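Local structure of condensin complex subunit 3 (Schizosaccharomyces pombe, 5OQR) at residues R39-I44 with R59-F64; D76-I81 with A105-C110. The protein serves as a regulatory subunit of condensin, the complex required to convert interphase chromatin into condensed, mitotic-like chromosomes. All blocks are in the same frame, centred on the assembly; numbering follows the deposited sequence.

Interaction 1 (R39-I44 with R59-F64)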
ATOM      1  N   ARG A  39      48.395  -3.063 -17.214  1.00 90.63           N
ATOM      2  CA  ARG A  39      49.025  -2.078 -16.343  1.00 95.17           C
ATOM      3  C   ARG A  39      48.093  -0.899 -16.094  1.00 89.67           C
ATOM      4  O   ARG A  39      48.051  -0.351 -14.987  1.00 89.67           O
ATOM      5  CB  ARG A  39      50.340  -1.608 -16.964  1.00102.32           C
ATOM      6  CG  ARG A  39      51.161  -0.689 -16.086  1.00 96.57           C
ATOM      7  CD  ARG A  39      52.402  -0.209 -16.821  1.00102.14           C
ATOM      8  NE  ARG A  39      52.929   1.033 -16.264  1.00107.85           N
ATOM      9  CZ  ARG A  39      53.912   1.741 -16.811  1.00100.73           C
ATOM     10  NH1 ARG A  39      54.484   1.335 -17.937  1.00106.53           N
ATOM     11  NH2 ARG A  39      54.325   2.860 -16.231  1.00 96.18           N
ATOM     12  N   ALA A  40      47.339  -0.491 -17.118  1.00 93.92           N
ATOM     13  CA  ALA A  40      46.357   0.572 -16.935  1.00 91.68           C
ATOM     14  C   ALA A  40      45.234   0.123 -16.012  1.00 83.82           C
ATOM     15  O   ALA A  40      44.725   0.915 -15.212  1.00 81.64           O
ATOM     16  CB  ALA A  40      45.792   1.005 -18.288  1.00 95.43           C
ATOM     17  N   LEU A  41      44.837  -1.146 -16.105  1.00 82.56           N
ATOM     18  CA  LEU A  41      43.757  -1.655 -15.270  1.00 87.23           C
ATOM     19  C   LEU A  41      44.219  -1.878 -13.835  1.00 88.25           C
ATOM     20  O   LEU A  41      43.468  -1.607 -12.892  1.00 87.71           O
ATOM     21  CB  LEU A  41      43.209  -2.949 -15.866  1.00 82.27           C
ATOM     22  CG  LEU A  41      42.595  -2.765 -17.255  1.00 83.83           C
ATOM     23  CD1 LEU A  41      42.416  -4.091 -17.940  1.00 73.87           C
ATOM     24  CD2 LEU A  41      41.264  -2.042 -17.155  1.00 79.40           C
ATOM     25  N   ASN A  42      45.448  -2.367 -13.652  1.00 84.80           N
ATOM     26  CA  ASN A  42      46.004  -2.469 -12.309  1.00 81.99           C
ATOM     27  C   ASN A  42      45.932  -1.134 -11.582  1.00 78.98           C
ATOM     28  O   ASN A  42      45.830  -1.098 -10.353  1.00 83.28           O
ATOM     29  CB  ASN A  42      47.451  -2.960 -12.376  1.00 89.25           C
ATOM     30  CG  ASN A  42      47.571  -4.341 -12.990  1.00 91.28           C
ATOM     31  OD1 ASN A  42      46.659  -5.161 -12.884  1.00 94.52           O
ATOM     32  ND2 ASN A  42      48.699  -4.604 -13.637  1.00 86.43           N
ATOM     33  N   ILE A  43      45.980  -0.025 -12.329  1.00 83.08           N
ATOM     34  CA  ILE A  43      45.820   1.303 -11.743  1.00 92.17           C
ATOM     35  C   ILE A  43      44.356   1.709 -11.644  1.00 93.75           C
ATOM     36  O   ILE A  43      44.042   2.712 -10.985  1.00 89.48           O
ATOM     37  CB  ILE A  43      46.657   2.315 -12.556  1.00 95.60           C
ATOM     38  CG1 ILE A  43      48.133   2.166 -12.159  1.00 90.96           C
ATOM     39  CG2 ILE A  43      46.156   3.756 -12.367  1.00 98.30           C
ATOM     40  CD1 ILE A  43      49.069   3.174 -12.770  1.00101.26           C
ATOM     41  N   ILE A  44      43.445   0.956 -12.262  1.00 86.97           N
ATOM     42  CA  ILE A  44      42.022   1.180 -12.037  1.00 86.93           C
ATOM     43  C   ILE A  44      41.540   0.464 -10.783  1.00 87.85           C
ATOM     44  O   ILE A  44      40.513   0.853 -10.213  1.00 91.76           O
ATOM     45  CB  ILE A  44      41.226   0.752 -13.282  1.00 88.35           C
ATOM     46  CG1 ILE A  44      41.235   1.889 -14.306  1.00 87.47           C
ATOM     47  CG2 ILE A  44      39.783   0.375 -12.932  1.00 88.15           C
ATOM     48  CD1 ILE A  44      40.826   1.478 -15.694  1.00 94.43           C
ATOM     49  N   ARG A  59      35.257   3.218 -19.829  1.00103.85           N
ATOM     50  CA  ARG A  59      34.416   3.412 -21.005  1.00102.62           C
ATOM     51  C   ARG A  59      35.253   3.419 -22.277  1.00103.80           C
ATOM     52  O   ARG A  59      34.854   2.842 -23.294  1.00103.51           O
ATOM     53  CB  ARG A  59      33.628   4.717 -20.879  1.00108.02           C
ATOM     54  CG  ARG A  59      32.470   4.658 -19.899  1.00116.68           C
ATOM     55  CD  ARG A  59      31.303   3.862 -20.453  1.00119.91           C
ATOM     56  NE  ARG A  59      30.173   3.854 -19.529  1.00118.65           N
ATOM     57  CZ  ARG A  59      29.345   4.877 -19.349  1.00128.12           C
ATOM     58  NH1 ARG A  59      29.518   6.006 -20.025  1.00126.93           N
ATOM     59  NH2 ARG A  59      28.345   4.777 -18.484  1.00132.67           N
ATOM     60  N   PHE A  60      36.419   4.067 -22.239  1.00105.45           N
ATOM     61  CA  PHE A  60      37.282   4.101 -23.415  1.00103.02           C
ATOM     62  C   PHE A  60      37.715   2.700 -23.822  1.00 94.74           C
ATOM     63  O   PHE A  60      37.791   2.387 -25.017  1.00 96.20           O
ATOM     64  CB  PHE A  60      38.509   4.972 -23.144  1.00108.27           C
ATOM     65  CG  PHE A  60      39.607   4.798 -24.154  1.00107.23           C
ATOM     66  CD1 PHE A  60      40.871   4.395 -23.760  1.00104.18           C
ATOM     67  CD2 PHE A  60      39.370   5.023 -25.498  1.00105.66           C
ATOM     68  CE1 PHE A  60      41.879   4.230 -24.688  1.00105.62           C
ATOM     69  CE2 PHE A  60      40.375   4.858 -26.430  1.00105.82           C
ATOM     70  CZ  PHE A  60      41.630   4.461 -26.024  1.00107.87           C
ATOM     71  N   LEU A  61      38.007   1.842 -22.846  1.00 98.96           N
ATOM     72  CA  LEU A  61      38.537   0.521 -23.161  1.00 96.17           C
ATOM     73  C   LEU A  61      37.474  -0.358 -23.809  1.00 99.44           C
ATOM     74  O   LEU A  61      37.700  -0.928 -24.882  1.00103.81           O
ATOM     75  CB  LEU A  61      39.099  -0.125 -21.894  1.00 96.41           C
ATOM     76  CG  LEU A  61      40.268   0.652 -21.275  1.00103.30           C
ATOM     77  CD1 LEU A  61      40.670   0.065 -19.933  1.00 98.88           C
ATOM     78  CD2 LEU A  61      41.467   0.686 -22.216  1.00107.98           C
ATOM     79  N   VAL A  62      36.300  -0.470 -23.182  1.00101.77           N
ATOM     80  CA  VAL A  62      35.210  -1.223 -23.800  1.00101.31           C
ATOM     81  C   VAL A  62      34.936  -0.686 -25.197  1.00100.17           C
ATOM     82  O   VAL A  62      34.605  -1.441 -26.119  1.00 95.72           O
ATOM     83  CB  VAL A  62      33.947  -1.174 -22.918  1.00 95.03           C
ATOM     84  CG1 VAL A  62      34.224  -1.775 -21.551  1.00 95.83           C
ATOM     85  CG2 VAL A  62      33.430   0.254 -22.780  1.00108.45           C
ATOM     86  N   THR A  63      35.080   0.628 -25.377  1.00100.61           N
ATOM     87  CA  THR A  63      34.863   1.226 -26.689  1.00 96.92           C
ATOM     88  C   THR A  63      35.916   0.756 -27.684  1.00 99.44           C
ATOM     89  O   THR A  63      35.595   0.447 -28.837  1.00100.49           O
ATOM     90  CB  THR A  63      34.877   2.751 -26.581  1.00 98.98           C
ATOM     91  OG1 THR A  63      34.025   3.167 -25.508  1.00108.75           O
ATOM     92  CG2 THR A  63      34.389   3.385 -27.873  1.00101.28           C
ATOM     93  N   PHE A  64      37.178   0.690 -27.255  1.00 96.83           N
ATOM     94  CA  PHE A  64      38.243   0.288 -28.166  1.00 97.71           C
ATOM     95  C   PHE A  64      38.158  -1.195 -28.500  1.00100.55           C
ATOM     96  O   PHE A  64      38.386  -1.591 -29.649  1.00103.69           O
ATOM     97  CB  PHE A  64      39.605   0.619 -27.561  1.00 99.53           C
ATOM     98  CG  PHE A  64      40.759   0.080 -28.350  1.00104.17           C
ATOM     99  CD1 PHE A  64      41.053   0.586 -29.605  1.00117.93           C
ATOM    100  CD2 PHE A  64      41.552  -0.930 -27.839  1.00101.26           C
ATOM    101  CE1 PHE A  64      42.116   0.092 -30.334  1.00113.65           C
ATOM    102  CE2 PHE A  64      42.617  -1.425 -28.562  1.00110.12           C
ATOM    103  CZ  PHE A  64      42.899  -0.913 -29.813  1.00110.21           C
TER
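L41 and L61 meet between two helices at the N-terminal end of an alpha-helical HEAT-repeat solenoid, where helix 33-42 packs on helix 52-69, whose residues from 55 onward belong to the first HEAT repeat. The touch is purely apolar and rests on one methyl of each leucine: CD2 of L41 lies 3.5 Å from CD1 of L61. The two side chains run past each other in opposite directions, touching through these methyls. L61 holds CG anti to its carbonyl carbon (chi1 -62°), and its CD1 is the branch that reaches L41. I44 adds only a loose contact, its CD1 lying 4.5 Å from the same L61 CD1. Leucine suits these places because its branched tip reaches across a gap in which the CA atoms of L41 and L61 remain 9.7 Å apart.

Around this pair, I7 of helix 3-9 also packs on L61, while L41 and I44 share I103 of helix 94-108, so the contact lies in a buried hydrocarbon core. Away from L61, N42 packs against an apolar side chain of another protein's chain, and its OD1 is hydrogen-bonded to H84. I44 N donates to L41 O at 2.6 Å, a backbone bond three residues back.

Interaction 2 (D76-I81 with A105-C110); sequences DIVQPI and ARVVNC
V107 faces two residues one turn apart, V78 and I81, and every contact among the three is apolar. A single methyl, CG1 of V107, serves both: it lies 3.8 Å from CG2 of I81 and 4.0 Å from CG1 of V78. The two approaches differ. I81 and V107 reach toward each other tip to tip, whereas V78 and V107 slide past one another in opposite directions. V107 holds CG1 opposite the backbone N across the CA–CB bond (chi1 180°), which carries this methyl out to the partner helix. V78 has the same rotamer and meets it with the matching methyl. Beta-branched residues fit here because their methyls start close to the main chain and allow the helices to come near, the CA atoms of V78 and V107 being 6.9 Å apart.

The hydrogen bonds are those of the backbone within each segment. I81 N donates to I77 O at 3.2 Å in the first turn of helix 78-86; three residues apart on that turn, V78 and I81 share a face. C110 N donates to V107 O at 2.8 Å, a bond spanning three residues.

Further packing widens this core: I81 also rests on L38 of helix 33-42, and V78 on V65 of helix 52-69. The charged R106, by contrast, lies on another face of its helix, over L58. From I77 onward, both segments lie in the second HEAT repeat, while D76 closes the first, and two helices packed through aliphatic side chains in this way are characteristic of the helical hairpin from which HEAT solenoids are built.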
ATOM      1  N   ASP A  76      42.804 -11.685 -29.807  1.00123.60           N
ATOM      2  CA  ASP A  76      41.870 -12.037 -28.741  1.00117.54           C
ATOM      3  C   ASP A  76      42.432 -11.476 -27.441  1.00111.55           C
ATOM      4  O   ASP A  76      43.297 -12.087 -26.809  1.00111.35           O
ATOM      5  CB  ASP A  76      41.669 -13.546 -28.660  1.00125.48           C
ATOM      6  CG  ASP A  76      40.923 -14.100 -29.859  1.00137.77           C
ATOM      7  OD1 ASP A  76      40.263 -13.312 -30.567  1.00141.26           O
ATOM      8  OD2 ASP A  76      40.991 -15.325 -30.090  1.00133.38           O
ATOM      9  N   ILE A  77      41.935 -10.306 -27.044  1.00114.30           N
ATOM     10  CA  ILE A  77      42.383  -9.639 -25.827  1.00112.20           C
ATOM     11  C   ILE A  77      41.375  -9.756 -24.694  1.00108.66           C
ATOM     12  O   ILE A  77      41.734  -9.477 -23.538  1.00102.59           O
ATOM     13  CB  ILE A  77      42.719  -8.154 -26.093  1.00106.22           C
ATOM     14  CG1 ILE A  77      43.242  -7.477 -24.822  1.00101.52           C
ATOM     15  CG2 ILE A  77      41.503  -7.418 -26.647  1.00108.35           C
ATOM     16  CD1 ILE A  77      43.787  -6.088 -25.040  1.00106.56           C
ATOM     17  N   VAL A  78      40.145 -10.190 -24.972  1.00111.29           N
ATOM     18  CA  VAL A  78      39.160 -10.350 -23.908  1.00109.29           C
ATOM     19  C   VAL A  78      39.529 -11.523 -23.008  1.00105.20           C
ATOM     20  O   VAL A  78      39.302 -11.483 -21.793  1.00105.49           O
ATOM     21  CB  VAL A  78      37.750 -10.518 -24.504  1.00116.14           C
ATOM     22  CG1 VAL A  78      36.726 -10.769 -23.396  1.00112.31           C
ATOM     23  CG2 VAL A  78      37.370  -9.284 -25.303  1.00113.07           C
ATOM     24  N   GLN A  79      40.098 -12.588 -23.584  1.00102.62           N
ATOM     25  CA  GLN A  79      40.443 -13.750 -22.765  1.00104.26           C
ATOM     26  C   GLN A  79      41.611 -13.443 -21.839  1.00105.83           C
ATOM     27  O   GLN A  79      41.501 -13.714 -20.630  1.00100.08           O
ATOM     28  CB  GLN A  79      40.728 -14.962 -23.657  1.00112.64           C
ATOM     29  CG  GLN A  79      39.721 -15.178 -24.790  1.00109.32           C
ATOM     30  CD  GLN A  79      38.778 -16.338 -24.543  1.00115.78           C
ATOM     31  OE1 GLN A  79      38.847 -17.011 -23.516  1.00117.30           O
ATOM     32  NE2 GLN A  79      37.884 -16.578 -25.493  1.00119.09           N
ATOM     33  N   PRO A  80      42.727 -12.878 -22.305  1.00107.38           N
ATOM     34  CA  PRO A  80      43.797 -12.522 -21.355  1.00103.47           C
ATOM     35  C   PRO A  80      43.349 -11.542 -20.283  1.00104.24           C
ATOM     36  O   PRO A  80      43.655 -11.736 -19.099  1.00108.07           O
ATOM     37  CB  PRO A  80      44.881 -11.926 -22.264  1.00105.58           C
ATOM     38  CG  PRO A  80      44.584 -12.453 -23.622  1.00108.49           C
ATOM     39  CD  PRO A  80      43.108 -12.578 -23.697  1.00105.01           C
ATOM     40  N   ILE A  81      42.634 -10.482 -20.666  1.00100.22           N
ATOM     41  CA  ILE A  81      42.226  -9.470 -19.694  1.00 98.75           C
ATOM     42  C   ILE A  81      41.355 -10.094 -18.611  1.00 97.11           C
ATOM     43  O   ILE A  81      41.484  -9.769 -17.425  1.00 93.54           O
ATOM     44  CB  ILE A  81      41.507  -8.305 -20.404  1.00 91.00           C
ATOM     45  CG1 ILE A  81      41.232  -7.165 -19.423  1.00 90.33           C
ATOM     46  CG2 ILE A  81      40.211  -8.780 -21.027  1.00 98.31           C
ATOM     47  CD1 ILE A  81      40.614  -5.936 -20.064  1.00 89.71           C
ATOM     48  N   ALA A 105      32.292  -7.301 -15.728  1.00 83.31           N
ATOM     49  CA  ALA A 105      30.921  -7.146 -16.201  1.00 84.78           C
ATOM     50  C   ALA A 105      30.883  -6.475 -17.566  1.00 84.92           C
ATOM     51  O   ALA A 105      30.163  -6.916 -18.469  1.00 88.65           O
ATOM     52  CB  ALA A 105      30.105  -6.341 -15.189  1.00 84.60           C
ATOM     53  N   ARG A 106      31.656  -5.405 -17.738  1.00 86.43           N
ATOM     54  CA  ARG A 106      31.599  -4.641 -18.978  1.00 82.66           C
ATOM     55  C   ARG A 106      32.365  -5.327 -20.102  1.00 87.14           C
ATOM     56  O   ARG A 106      31.920  -5.315 -21.255  1.00 96.04           O
ATOM     57  CB  ARG A 106      32.150  -3.234 -18.753  1.00 83.14           C
ATOM     58  CG  ARG A 106      31.426  -2.441 -17.679  1.00 86.97           C
ATOM     59  CD  ARG A 106      31.753  -0.962 -17.791  1.00 92.13           C
ATOM     60  NE  ARG A 106      31.211  -0.181 -16.682  1.00 93.57           N
ATOM     61  CZ  ARG A 106      31.354   1.134 -16.554  1.00 98.10           C
ATOM     62  NH1 ARG A 106      30.828   1.763 -15.513  1.00 97.32           N
ATOM     63  NH2 ARG A 106      32.022   1.826 -17.468  1.00105.20           N
ATOM     64  N   VAL A 107      33.513  -5.932 -19.792  1.00 91.52           N
ATOM     65  CA  VAL A 107      34.370  -6.465 -20.845  1.00102.06           C
ATOM     66  C   VAL A 107      33.765  -7.728 -21.446  1.00 97.38           C
ATOM     67  O   VAL A 107      33.735  -7.891 -22.671  1.00 94.07           O
ATOM     68  CB  VAL A 107      35.790  -6.713 -20.303  1.00 94.98           C
ATOM     69  CG1 VAL A 107      36.687  -7.279 -21.396  1.00101.84           C
ATOM     70  CG2 VAL A 107      36.382  -5.420 -19.764  1.00 92.10           C
ATOM     71  N   VAL A 108      33.280  -8.645 -20.604  1.00 96.18           N
ATOM     72  CA  VAL A 108      32.678  -9.867 -21.128  1.00101.72           C
ATOM     73  C   VAL A 108      31.514  -9.532 -22.047  1.00113.02           C
ATOM     74  O   VAL A 108      31.263 -10.240 -23.029  1.00116.03           O
ATOM     75  CB  VAL A 108      32.233 -10.798 -19.982  1.00 83.01           C
ATOM     76  CG1 VAL A 108      31.037 -10.213 -19.231  1.00 86.98           C
ATOM     77  CG2 VAL A 108      31.901 -12.178 -20.524  1.00 85.21           C
ATOM     78  N   ASN A 109      30.791  -8.451 -21.750  1.00109.28           N
ATOM     79  CA  ASN A 109      29.670  -8.038 -22.585  1.00112.96           C
ATOM     80  C   ASN A 109      30.098  -7.667 -23.998  1.00117.34           C
ATOM     81  O   ASN A 109      29.237  -7.558 -24.878  1.00120.38           O
ATOM     82  CB  ASN A 109      28.955  -6.853 -21.934  1.00109.87           C
ATOM     83  CG  ASN A 109      27.686  -6.465 -22.667  1.00104.72           C
ATOM     84  OD1 ASN A 109      26.900  -7.324 -23.067  1.00101.70           O
ATOM     85  ND2 ASN A 109      27.483  -5.166 -22.852  1.00 94.90           N
ATOM     86  N   CYS A 110      31.397  -7.474 -24.240  1.00115.47           N
ATOM     87  CA  CYS A 110      31.872  -7.085 -25.562  1.00115.76           C
ATOM     88  C   CYS A 110      31.818  -8.221 -26.574  1.00118.70           C
ATOM     89  O   CYS A 110      31.969  -7.964 -27.772  1.00120.50           O
ATOM     90  CB  CYS A 110      33.302  -6.553 -25.462  1.00111.58           C
ATOM     91  SG  CYS A 110      33.437  -4.991 -24.567  1.00 89.90           S
TER

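Interactions 1 and 2 are neighbours in one continuous core near the N-terminal end of the solenoid, their centres about 11 Å apart and about 46 and 45 Å, respectively, from the centre of the chain. They follow one another in sequence, with helix 52-69 leading on to helix 78-86. Leucine and isoleucine join them directly, L41 CD1 lying 3.3 Å from I81 CD1, so each of these residues packs in its own contact and on the other. A second junction links helix 52-69 to helix 94-108, where V62 CG1 packs on R106 CB at 3.8 Å. Beside it the like-charged guanidinium groups of R59 and R106 come close, and D55 offers R106 a long, weak ion pair.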